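Local coordinates for putative cytoplasmic protein (Salmonella enterica subsp. enterica serovar Typhimurium, PDB 4IQN) that is of unknown function and belongs to a protein family that has not been characterised, at residues I6-L11 / S165-L170; L35-Y40 / A124-D129; F137-E142 / P150-E155. One frame throughout, in Å; residues are numbered along the deposited sequence.

Contact 1. Residues I6-L11 / S165-L170; sequences ISLTNL and SLVEYL
Leu11 and Val167 meet where the first turns of two helices pack together, helix 8-18 near the N terminus and helix 166-174. The contact between them is apolar and small, burying 209 Å² in all. Leu11 supplies both methyls. With CG anti to the backbone N (chi1 179°), the fork of Leu11 points at helix 166-174. CD2 lies 3.8 Å from Val167 CA, and it also touches Val167 CG1. CD1 of Leu11 turns to the next helical turn and sits 4.1 Å from Leu170 CB. The two leucine side chains cross at about a right angle, while Leu11 and Val167 meet at a slant. The valine splits its branches: CG1 goes to Leu11, and CG2 reaches Leu8 CD1 at 4.3 Å. That last touch is looser.

Within the two segments the side-chain hydrogen bonds are caps at the helix starts. Ser7 is the N-cap of helix 8-18, and its OG accepts from Asn10 N at 3.0 Å. Ser165 is the N-cap of helix 166-174. Its OG receives Val167 N and Glu168 N. Ser7 thus takes one first-turn amide and Ser165 two, both weakly. Glu168 OE1 bonds to Ser164 OG.

A polar link between the helices comes from farther along helix 166-174, where the hydroxyl of Tyr171 bonds to Ser7 O. Tyr171 and Ile174 extend the surface that receives Leu11. Ile6, just before the first helix, packs on Trp192 of helix 190-207. Ile6 also adds a backbone contact to the joint: its carbonyl O lies 3.7 Å from Val167 CG1.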
loop_
_atom_site.group_PDB
_atom_site.type_symbol
_atom_site.label_atom_id
_atom_site.label_comp_id
_atom_site.label_asym_id
_atom_site.label_seq_id
_atom_site.Cartn_x
_atom_site.Cartn_y
_atom_site.Cartn_z
ATOM N N ILE A 6 -14.547 -11.592 -9.517
ATOM C CA ILE A 6 -13.411 -10.832 -8.974
ATOM C C ILE A 6 -13.139 -11.087 -7.487
ATOM O O ILE A 6 -12.555 -10.226 -6.745
ATOM C CB ILE A 6 -13.540 -9.342 -9.293
ATOM C CG1 ILE A 6 -14.966 -8.855 -9.070
ATOM C CG2 ILE A 6 -13.133 -9.109 -10.750
ATOM C CD1 ILE A 6 -15.309 -8.552 -7.628
ATOM N N SER A 7 -13.521 -12.287 -7.070
ATOM C CA SER A 7 -13.286 -12.751 -5.709
ATOM C C SER A 7 -11.798 -12.871 -5.370
ATOM O O SER A 7 -10.925 -13.013 -6.214
ATOM C CB SER A 7 -13.930 -14.126 -5.508
ATOM O OG SER A 7 -13.233 -15.111 -6.265
ATOM N N LEU A 8 -11.515 -12.851 -4.084
ATOM C CA LEU A 8 -10.174 -13.100 -3.641
ATOM C C LEU A 8 -9.670 -14.509 -4.056
ATOM O O LEU A 8 -8.514 -14.683 -4.463
ATOM C CB LEU A 8 -10.129 -12.875 -2.131
ATOM C CG LEU A 8 -8.790 -12.959 -1.484
ATOM C CD1 LEU A 8 -7.758 -12.104 -2.206
ATOM C CD2 LEU A 8 -9.004 -12.558 -0.023
ATOM N N THR A 9 -10.550 -15.505 -4.004
ATOM C CA THR A 9 -10.177 -16.887 -4.350
ATOM C C THR A 9 -9.714 -16.948 -5.795
ATOM O O THR A 9 -8.672 -17.551 -6.102
ATOM C CB THR A 9 -11.341 -17.875 -4.134
ATOM O OG1 THR A 9 -11.579 -18.013 -2.734
ATOM C CG2 THR A 9 -11.009 -19.253 -4.691
ATOM N N ASN A 10 -10.494 -16.320 -6.672
ATOM C CA ASN A 10 -10.149 -16.243 -8.075
ATOM C C ASN A 10 -8.813 -15.509 -8.261
ATOM O O ASN A 10 -7.955 -15.946 -9.043
ATOM C CB ASN A 10 -11.297 -15.597 -8.891
ATOM C CG ASN A 10 -12.579 -16.461 -8.953
ATOM O OD1 ASN A 10 -13.610 -16.020 -9.469
ATOM N ND2 ASN A 10 -12.525 -17.675 -8.438
ATOM N N LEU A 11 -8.614 -14.412 -7.531
ATOM C CA LEU A 11 -7.383 -13.646 -7.631
ATOM C C LEU A 11 -6.147 -14.501 -7.294
ATOM O O LEU A 11 -5.153 -14.485 -8.013
ATOM C CB LEU A 11 -7.430 -12.391 -6.776
ATOM C CG LEU A 11 -6.159 -11.534 -6.819
ATOM C CD1 LEU A 11 -5.772 -11.169 -8.250
ATOM C CD2 LEU A 11 -6.427 -10.295 -6.010
ATOM N N SER A 165 -9.025 -1.276 -3.621
ATOM C CA SER A 165 -8.285 -2.189 -2.769
ATOM C C SER A 165 -7.111 -2.792 -3.482
ATOM O O SER A 165 -6.967 -2.649 -4.712
ATOM C CB SER A 165 -9.196 -3.333 -2.362
ATOM O OG SER A 165 -9.492 -4.215 -3.434
ATOM N N LEU A 166 -6.288 -3.534 -2.724
ATOM C CA LEU A 166 -5.222 -4.338 -3.270
ATOM C C LEU A 166 -5.734 -5.376 -4.315
ATOM O O LEU A 166 -5.011 -5.719 -5.255
ATOM C CB LEU A 166 -4.457 -5.053 -2.132
ATOM C CG LEU A 166 -3.162 -5.770 -2.538
ATOM C CD1 LEU A 166 -2.179 -4.815 -3.186
ATOM C CD2 LEU A 166 -2.549 -6.453 -1.320
ATOM N N VAL A 167 -6.962 -5.852 -4.142
ATOM C CA VAL A 167 -7.577 -6.763 -5.095
ATOM C C VAL A 167 -7.701 -6.093 -6.472
ATOM O O VAL A 167 -7.243 -6.647 -7.465
ATOM C CB VAL A 167 -8.943 -7.278 -4.615
ATOM C CG1 VAL A 167 -9.624 -8.178 -5.638
ATOM C CG2 VAL A 167 -8.787 -8.059 -3.292
ATOM N N GLU A 168 -8.271 -4.913 -6.520
ATOM C CA GLU A 168 -8.376 -4.176 -7.779
ATOM C C GLU A 168 -6.984 -3.877 -8.360
ATOM O O GLU A 168 -6.753 -4.053 -9.560
ATOM C CB GLU A 168 -9.162 -2.884 -7.586
ATOM C CG GLU A 168 -9.255 -2.043 -8.861
ATOM C CD GLU A 168 -10.177 -0.855 -8.795
ATOM O OE1 GLU A 168 -10.648 -0.471 -7.697
ATOM O OE2 GLU A 168 -10.440 -0.268 -9.882
ATOM N N TYR A 169 -6.059 -3.441 -7.509
ATOM C CA TYR A 169 -4.708 -3.155 -7.940
ATOM C C TYR A 169 -4.094 -4.378 -8.628
ATOM O O TYR A 169 -3.549 -4.285 -9.741
ATOM C CB TYR A 169 -3.843 -2.665 -6.753
ATOM C CG TYR A 169 -2.376 -2.589 -7.059
ATOM C CD1 TYR A 169 -1.830 -1.491 -7.725
ATOM C CD2 TYR A 169 -1.513 -3.635 -6.726
ATOM C CE1 TYR A 169 -0.495 -1.427 -8.038
ATOM C CE2 TYR A 169 -0.166 -3.583 -7.004
ATOM C CZ TYR A 169 0.362 -2.481 -7.668
ATOM O OH TYR A 169 1.707 -2.425 -7.988
ATOM N N LEU A 170 -4.184 -5.546 -7.988
ATOM C CA LEU A 170 -3.556 -6.729 -8.540
ATOM C C LEU A 170 -4.225 -7.245 -9.822
ATOM O O LEU A 170 -3.521 -7.711 -10.737
ATOM C CB LEU A 170 -3.466 -7.842 -7.490
ATOM C CG LEU A 170 -2.418 -7.559 -6.430
ATOM C CD1 LEU A 170 -2.483 -8.696 -5.409
ATOM C CD2 LEU A 170 -1.004 -7.450 -6.988
#

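Contact 2. Residues L35-Y40 / A124-D129; sequences LRVRKY and ALIRID
Val37 and Ile126 make the side-chain contact between strand 36-38 and strand 124-128, which belong to different sheets. Val37 CG1 takes the crowded position between the backbone N and the carbonyl carbon (chi1 54°). CG2 is then anti to the backbone N, and it is this branch that meets the isoleucine. It lies 4.0 Å from Ile126 CD1 and equally close to Ile126 CG1. The Ile126 chain is extended, with CD1 anti to CA (chi2 177°). The valine touches the last two carbons of that arm. The two side chains cross obliquely.

Ala124 works through its backbone and its single methyl. Its N donates to Lys39 O at 3.0 Å, a nearly straight bond at the hydrogen (167°). The donor stands above the carbonyl plane. CB presses on Arg38 O at 3.0 Å, a tight approach. This buried oxygen has no hydrogen-bond partner in the model.

The long side chains lead elsewhere. Arg38 NH1 bonds to Pro43 O. Lys39 CG lies over one face of the Tyr40 ring, 3.6 Å above the plane and offset toward the rim.

Strand 36-38 is the middle strand of a small mixed sheet, flanked by strands 48-49 and 86-87. Strand 124-128 is an outer strand of the four-stranded antiparallel sheet. The arrangement is an edge strand of one sheet meeting the middle strand of another through one backbone bond, the Ala124 methyl and one aliphatic pair.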
loop_
_atom_site.group_PDB
_atom_site.type_symbol
_atom_site.label_atom_id
_atom_site.label_comp_id
_atom_site.label_asym_id
_atom_site.label_seq_id
_atom_site.Cartn_x
_atom_site.Cartn_y
_atom_site.Cartn_z
ATOM N N LEU A 35 -0.946 -11.969 12.918
ATOM C CA LEU A 35 -0.616 -10.662 12.344
ATOM C C LEU A 35 -1.682 -9.614 12.621
ATOM O O LEU A 35 -2.877 -9.880 12.557
ATOM C CB LEU A 35 -0.359 -10.754 10.837
ATOM C CG LEU A 35 0.813 -11.659 10.399
ATOM C CD1 LEU A 35 0.827 -11.702 8.884
ATOM C CD2 LEU A 35 2.160 -11.181 10.920
ATOM N N ARG A 36 -1.207 -8.423 12.941
ATOM C CA ARG A 36 -2.028 -7.234 13.109
ATOM C C ARG A 36 -1.266 -6.086 12.455
ATOM O O ARG A 36 -0.079 -6.225 12.142
ATOM C CB ARG A 36 -2.239 -6.945 14.599
ATOM C CG ARG A 36 -2.966 -8.063 15.347
ATOM C CD ARG A 36 -4.476 -8.005 15.238
ATOM N NE ARG A 36 -4.971 -6.800 15.889
ATOM C CZ ARG A 36 -6.232 -6.391 15.888
ATOM N NH1 ARG A 36 -7.181 -7.093 15.271
ATOM N NH2 ARG A 36 -6.539 -5.262 16.514
ATOM N N VAL A 37 -1.923 -4.951 12.247
ATOM C CA VAL A 37 -1.222 -3.770 11.732
ATOM C C VAL A 37 -1.520 -2.570 12.646
ATOM O O VAL A 37 -2.656 -2.407 13.131
ATOM C CB VAL A 37 -1.581 -3.489 10.225
ATOM C CG1 VAL A 37 -3.061 -3.389 10.040
ATOM C CG2 VAL A 37 -0.851 -2.237 9.703
ATOM N N ARG A 38 -0.509 -1.731 12.895
ATOM C CA ARG A 38 -0.776 -0.441 13.550
ATOM C C ARG A 38 -1.889 0.337 12.842
ATOM O O ARG A 38 -1.960 0.334 11.609
ATOM C CB ARG A 38 0.505 0.388 13.658
ATOM C CG ARG A 38 1.492 -0.197 14.656
ATOM C CD ARG A 38 1.043 0.062 16.068
ATOM N NE ARG A 38 2.086 -0.296 17.046
ATOM C CZ ARG A 38 3.090 0.499 17.380
ATOM N NH1 ARG A 38 3.203 1.705 16.826
ATOM N NH2 ARG A 38 3.984 0.091 18.281
ATOM N N LYS A 39 -2.778 0.961 13.616
ATOM C CA LYS A 39 -3.894 1.736 13.069
ATOM C C LYS A 39 -3.458 3.116 12.569
ATOM O O LYS A 39 -4.039 3.638 11.606
ATOM C CB LYS A 39 -4.992 1.885 14.128
ATOM C CG LYS A 39 -6.243 2.681 13.779
ATOM C CD LYS A 39 -7.136 2.019 12.730
ATOM C CE LYS A 39 -8.397 2.839 12.403
ATOM N NZ LYS A 39 -9.491 2.651 13.378
ATOM N N TYR A 40 -2.450 3.700 13.207
ATOM C CA TYR A 40 -2.064 5.090 12.951
ATOM C C TYR A 40 -0.629 5.226 12.496
ATOM O O TYR A 40 0.223 4.376 12.754
ATOM C CB TYR A 40 -2.293 5.932 14.213
ATOM C CG TYR A 40 -3.745 5.963 14.650
ATOM C CD1 TYR A 40 -4.658 6.679 13.942
ATOM C CD2 TYR A 40 -4.200 5.238 15.777
ATOM C CE1 TYR A 40 -5.990 6.709 14.293
ATOM C CE2 TYR A 40 -5.543 5.276 16.147
ATOM C CZ TYR A 40 -6.425 6.019 15.386
ATOM O OH TYR A 40 -7.746 6.092 15.674
ATOM N N ALA A 124 -2.226 4.662 9.404
ATOM C CA ALA A 124 -1.071 3.846 9.035
ATOM C C ALA A 124 -1.025 3.577 7.556
ATOM O O ALA A 124 -2.051 3.656 6.913
ATOM C CB ALA A 124 -1.077 2.529 9.783
ATOM N N LEU A 125 0.158 3.244 7.059
ATOM C CA LEU A 125 0.375 2.846 5.665
ATOM C C LEU A 125 1.125 1.540 5.643
ATOM O O LEU A 125 1.991 1.312 6.453
ATOM C CB LEU A 125 1.223 3.883 4.897
ATOM C CG LEU A 125 0.678 5.301 4.876
ATOM C CD1 LEU A 125 1.691 6.295 4.321
ATOM C CD2 LEU A 125 -0.598 5.318 4.060
ATOM N N ILE A 126 0.777 0.690 4.685
ATOM C CA ILE A 126 1.563 -0.475 4.342
ATOM C C ILE A 126 2.084 -0.252 2.949
ATOM O O ILE A 126 1.281 -0.050 2.007
ATOM C CB ILE A 126 0.739 -1.784 4.396
ATOM C CG1 ILE A 126 0.274 -2.116 5.827
ATOM C CG2 ILE A 126 1.544 -2.948 3.853
ATOM C CD1 ILE A 126 -0.602 -3.365 5.880
ATOM N N ARG A 127 3.400 -0.326 2.785
ATOM C CA ARG A 127 4.004 -0.094 1.461
ATOM C C ARG A 127 3.837 -1.325 0.606
ATOM O O ARG A 127 4.077 -2.440 1.056
ATOM C CB ARG A 127 5.492 0.227 1.601
ATOM C CG ARG A 127 6.246 0.643 0.343
ATOM C CD ARG A 127 5.663 1.884 -0.280
ATOM N NE ARG A 127 6.686 2.593 -1.035
ATOM C CZ ARG A 127 6.933 2.437 -2.336
ATOM N NH1 ARG A 127 6.212 1.611 -3.104
ATOM N NH2 ARG A 127 7.895 3.158 -2.872
ATOM N N ILE A 128 3.428 -1.121 -0.638
ATOM C CA ILE A 128 3.333 -2.194 -1.652
ATOM C C ILE A 128 4.393 -1.916 -2.719
ATOM O O ILE A 128 4.560 -0.770 -3.150
ATOM C CB ILE A 128 1.944 -2.201 -2.304
ATOM C CG1 ILE A 128 0.865 -2.571 -1.293
ATOM C CG2 ILE A 128 1.869 -3.125 -3.552
ATOM C CD1 ILE A 128 0.904 -4.001 -0.777
ATOM N N ASP A 129 5.111 -2.955 -3.140
ATOM C CA ASP A 129 6.165 -2.813 -4.118
ATOM C C ASP A 129 5.500 -2.764 -5.497
ATOM O O ASP A 129 4.641 -3.561 -5.791
ATOM C CB ASP A 129 7.140 -3.955 -4.000
ATOM C CG ASP A 129 7.768 -4.015 -2.600
ATOM O OD1 ASP A 129 8.604 -3.113 -2.303
ATOM O OD2 ASP A 129 7.394 -4.912 -1.803
#

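Contact 3. Residues F137-E142 / P150-E155; sequences FIYITE and PIARME
Phe137 and Ala152 form a hydrogen-bonded pair in an antiparallel beta hairpin, whose arms are strands 135-140 and 151-155. They are the two central strands of the four-stranded antiparallel sheet. The pair is closed both ways, Phe137 N to Ala152 O and Ala152 N to Phe137 O, each at 2.8 Å. Tyr139 N to Pro150 O adds a third bond at 2.9 Å.

Phe137, Tyr139, Ala152 and Met154 gather on one face of the sheet. The phenyl ring turns its edge to the selenomethionine: Met154 CB lies near the ring plane, 3.9 Å from Phe137 CE2. The two side chains cross at a slant. Only CB of Met154 meets the ring edge, while the extended chain carries SE away from the partner strand. The small methyl of Ala152 sits between the two aromatic residues. It is 4.0 Å from Tyr139 CD1, and it also touches Phe137 CD2. The phenol leads away from the partner strand, and Tyr139 OH bonds to Glu210 OE2.

On the other face, Ile138 and Ile151 face each other as a non-hydrogen-bonded pair. Ile138 CG1 meets Ile151 CD1 at 4.1 Å, again at a slant.

Where the hairpin strands meet the loop, the Pro150 ring packs beside Thr141. Thr141 OG1 bonds to Asp203 OD2 of helix 190-207, and Asn199 and Arg202 of that helix touch Pro150. Its ring also leans on the backbone of the opposite arm, with Pro150 CD 3.3 Å from Tyr139 O.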
loop_
_atom_site.group_PDB
_atom_site.type_symbol
_atom_site.label_atom_id
_atom_site.label_comp_id
_atom_site.label_asym_id
_atom_site.label_seq_id
_atom_site.Cartn_x
_atom_site.Cartn_y
_atom_site.Cartn_z
ATOM N N PHE A 137 0.450 2.290 -1.612
ATOM C CA PHE A 137 0.282 2.008 -0.173
ATOM C C PHE A 137 -1.110 1.458 0.056
ATOM O O PHE A 137 -2.074 1.823 -0.612
ATOM C CB PHE A 137 0.401 3.262 0.692
ATOM C CG PHE A 137 1.569 4.133 0.396
ATOM C CD1 PHE A 137 2.778 3.973 1.056
ATOM C CD2 PHE A 137 1.468 5.158 -0.529
ATOM C CE1 PHE A 137 3.862 4.776 0.784
ATOM C CE2 PHE A 137 2.527 5.973 -0.784
ATOM C CZ PHE A 137 3.737 5.790 -0.149
ATOM N N ILE A 138 -1.227 0.568 1.023
ATOM C CA ILE A 138 -2.485 0.245 1.570
ATOM C C ILE A 138 -2.742 1.297 2.645
ATOM O O ILE A 138 -1.877 1.537 3.519
ATOM C CB ILE A 138 -2.523 -1.189 2.153
ATOM C CG1 ILE A 138 -1.998 -2.230 1.155
ATOM C CG2 ILE A 138 -3.933 -1.546 2.521
ATOM C CD1 ILE A 138 -1.988 -3.630 1.753
ATOM N N TYR A 139 -3.912 1.911 2.565
ATOM C CA TYR A 139 -4.279 3.060 3.409
ATOM C C TYR A 139 -5.109 2.538 4.551
ATOM O O TYR A 139 -6.270 2.179 4.356
ATOM C CB TYR A 139 -5.091 4.073 2.566
ATOM C CG TYR A 139 -5.036 5.491 3.045
ATOM C CD1 TYR A 139 -3.832 6.197 3.067
ATOM C CD2 TYR A 139 -6.188 6.161 3.461
ATOM C CE1 TYR A 139 -3.778 7.530 3.516
ATOM C CE2 TYR A 139 -6.127 7.500 3.907
ATOM C CZ TYR A 139 -4.924 8.174 3.936
ATOM O OH TYR A 139 -4.860 9.506 4.381
ATOM N N ILE A 140 -4.516 2.468 5.756
ATOM C CA ILE A 140 -5.143 1.738 6.849
ATOM C C ILE A 140 -6.150 2.620 7.611
ATOM O O ILE A 140 -5.819 3.239 8.606
ATOM C CB ILE A 140 -4.087 1.199 7.801
ATOM C CG1 ILE A 140 -3.015 0.400 7.071
ATOM C CG2 ILE A 140 -4.729 0.344 8.915
ATOM C CD1 ILE A 140 -3.489 -0.816 6.271
ATOM N N THR A 141 -7.368 2.697 7.091
ATOM C CA THR A 141 -8.440 3.464 7.678
ATOM C C THR A 141 -9.464 2.469 8.171
ATOM O O THR A 141 -9.340 1.974 9.299
ATOM C CB THR A 141 -9.028 4.463 6.680
ATOM O OG1 THR A 141 -9.260 3.784 5.458
ATOM C CG2 THR A 141 -8.050 5.579 6.426
ATOM N N GLU A 142 -10.421 2.106 7.337
ATOM C CA GLU A 142 -11.502 1.207 7.752
ATOM C C GLU A 142 -11.630 0.174 6.655
ATOM O O GLU A 142 -11.477 0.508 5.473
ATOM C CB GLU A 142 -12.840 1.952 7.934
ATOM C CG GLU A 142 -12.850 3.073 8.965
ATOM C CD GLU A 142 -12.618 2.571 10.401
ATOM O OE1 GLU A 142 -12.964 1.397 10.681
ATOM O OE2 GLU A 142 -12.085 3.338 11.261
ATOM N N PRO A 150 -8.463 0.844 1.321
ATOM C CA PRO A 150 -8.148 1.473 0.016
ATOM C C PRO A 150 -6.664 1.412 -0.335
ATOM O O PRO A 150 -5.811 1.158 0.527
ATOM C CB PRO A 150 -8.553 2.932 0.214
ATOM C CG PRO A 150 -9.299 2.996 1.487
ATOM C CD PRO A 150 -8.862 1.835 2.321
ATOM N N ILE A 151 -6.348 1.659 -1.602
ATOM C CA ILE A 151 -4.993 1.888 -2.049
ATOM C C ILE A 151 -4.777 3.393 -2.231
ATOM O O ILE A 151 -5.668 4.104 -2.711
ATOM C CB ILE A 151 -4.763 1.174 -3.389
ATOM C CG1 ILE A 151 -4.837 -0.349 -3.157
ATOM C CG2 ILE A 151 -3.443 1.579 -4.051
ATOM C CD1 ILE A 151 -3.641 -0.897 -2.396
ATOM N N ALA A 152 -3.601 3.859 -1.822
ATOM C CA ALA A 152 -3.151 5.222 -2.105
ATOM C C ALA A 152 -1.947 5.151 -3.025
ATOM O O ALA A 152 -1.168 4.174 -2.980
ATOM C CB ALA A 152 -2.792 5.937 -0.838
ATOM N N ARG A 153 -1.793 6.195 -3.845
ATOM C CA ARG A 153 -0.669 6.350 -4.732
ATOM C C ARG A 153 0.067 7.654 -4.460
ATOM O O ARG A 153 -0.546 8.647 -4.040
ATOM C CB ARG A 153 -1.122 6.314 -6.221
ATOM C CG ARG A 153 -1.512 4.946 -6.689
ATOM C CD ARG A 153 -2.061 4.970 -8.092
ATOM N NE ARG A 153 -2.306 3.650 -8.621
ATOM C CZ ARG A 153 -1.480 2.965 -9.418
ATOM N NH1 ARG A 153 -0.341 3.475 -9.844
ATOM N NH2 ARG A 153 -1.827 1.774 -9.845
HETATM N N MSE A 154 1.372 7.654 -4.705
HETATM C CA MSE A 154 2.176 8.869 -4.616
HETATM C C MSE A 154 3.108 8.962 -5.797
HETATM O O MSE A 154 3.840 8.037 -6.125
HETATM C CB MSE A 154 2.889 8.956 -3.276
HETATM C CG MSE A 154 3.840 10.135 -3.194
HETATM SE SE MSE A 154 4.552 10.147 -1.400
HETATM C CE MSE A 154 4.901 12.064 -1.297
ATOM N N GLU A 155 3.099 10.102 -6.445
ATOM C CA GLU A 155 4.001 10.360 -7.559
ATOM C C GLU A 155 4.536 11.749 -7.406
ATOM O O GLU A 155 3.762 12.681 -7.237
ATOM C CB GLU A 155 3.272 10.266 -8.885
ATOM C CG GLU A 155 4.260 10.274 -10.048
ATOM C CD GLU A 155 3.558 10.415 -11.362
ATOM O OE1 GLU A 155 2.954 11.499 -11.625
ATOM O OE2 GLU A 155 3.626 9.427 -12.122
#

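From the N terminus, helix 8-18 opens contact 1, which spans most of the chain. Both other contacts fall within that span. Contact 2 is the first to close, when strand 124-128 returns to strand 36-38. Contact 3 follows in series, as the short hairpin of strands 135-140 and 151-155, and contact 1 closes last, at helix 166-174. Contacts 2 and 3 share the antiparallel sheet: Ile138 N and Ile140 N probably bond to Ile126 O and Ala124 O. Leu166 touches both Ile128 and Ile138, and Ile151 packs on the start of helix 166-174. Together the contacts tie the N-terminal helix, the small mixed sheet and helix 166-174 to the central sheet.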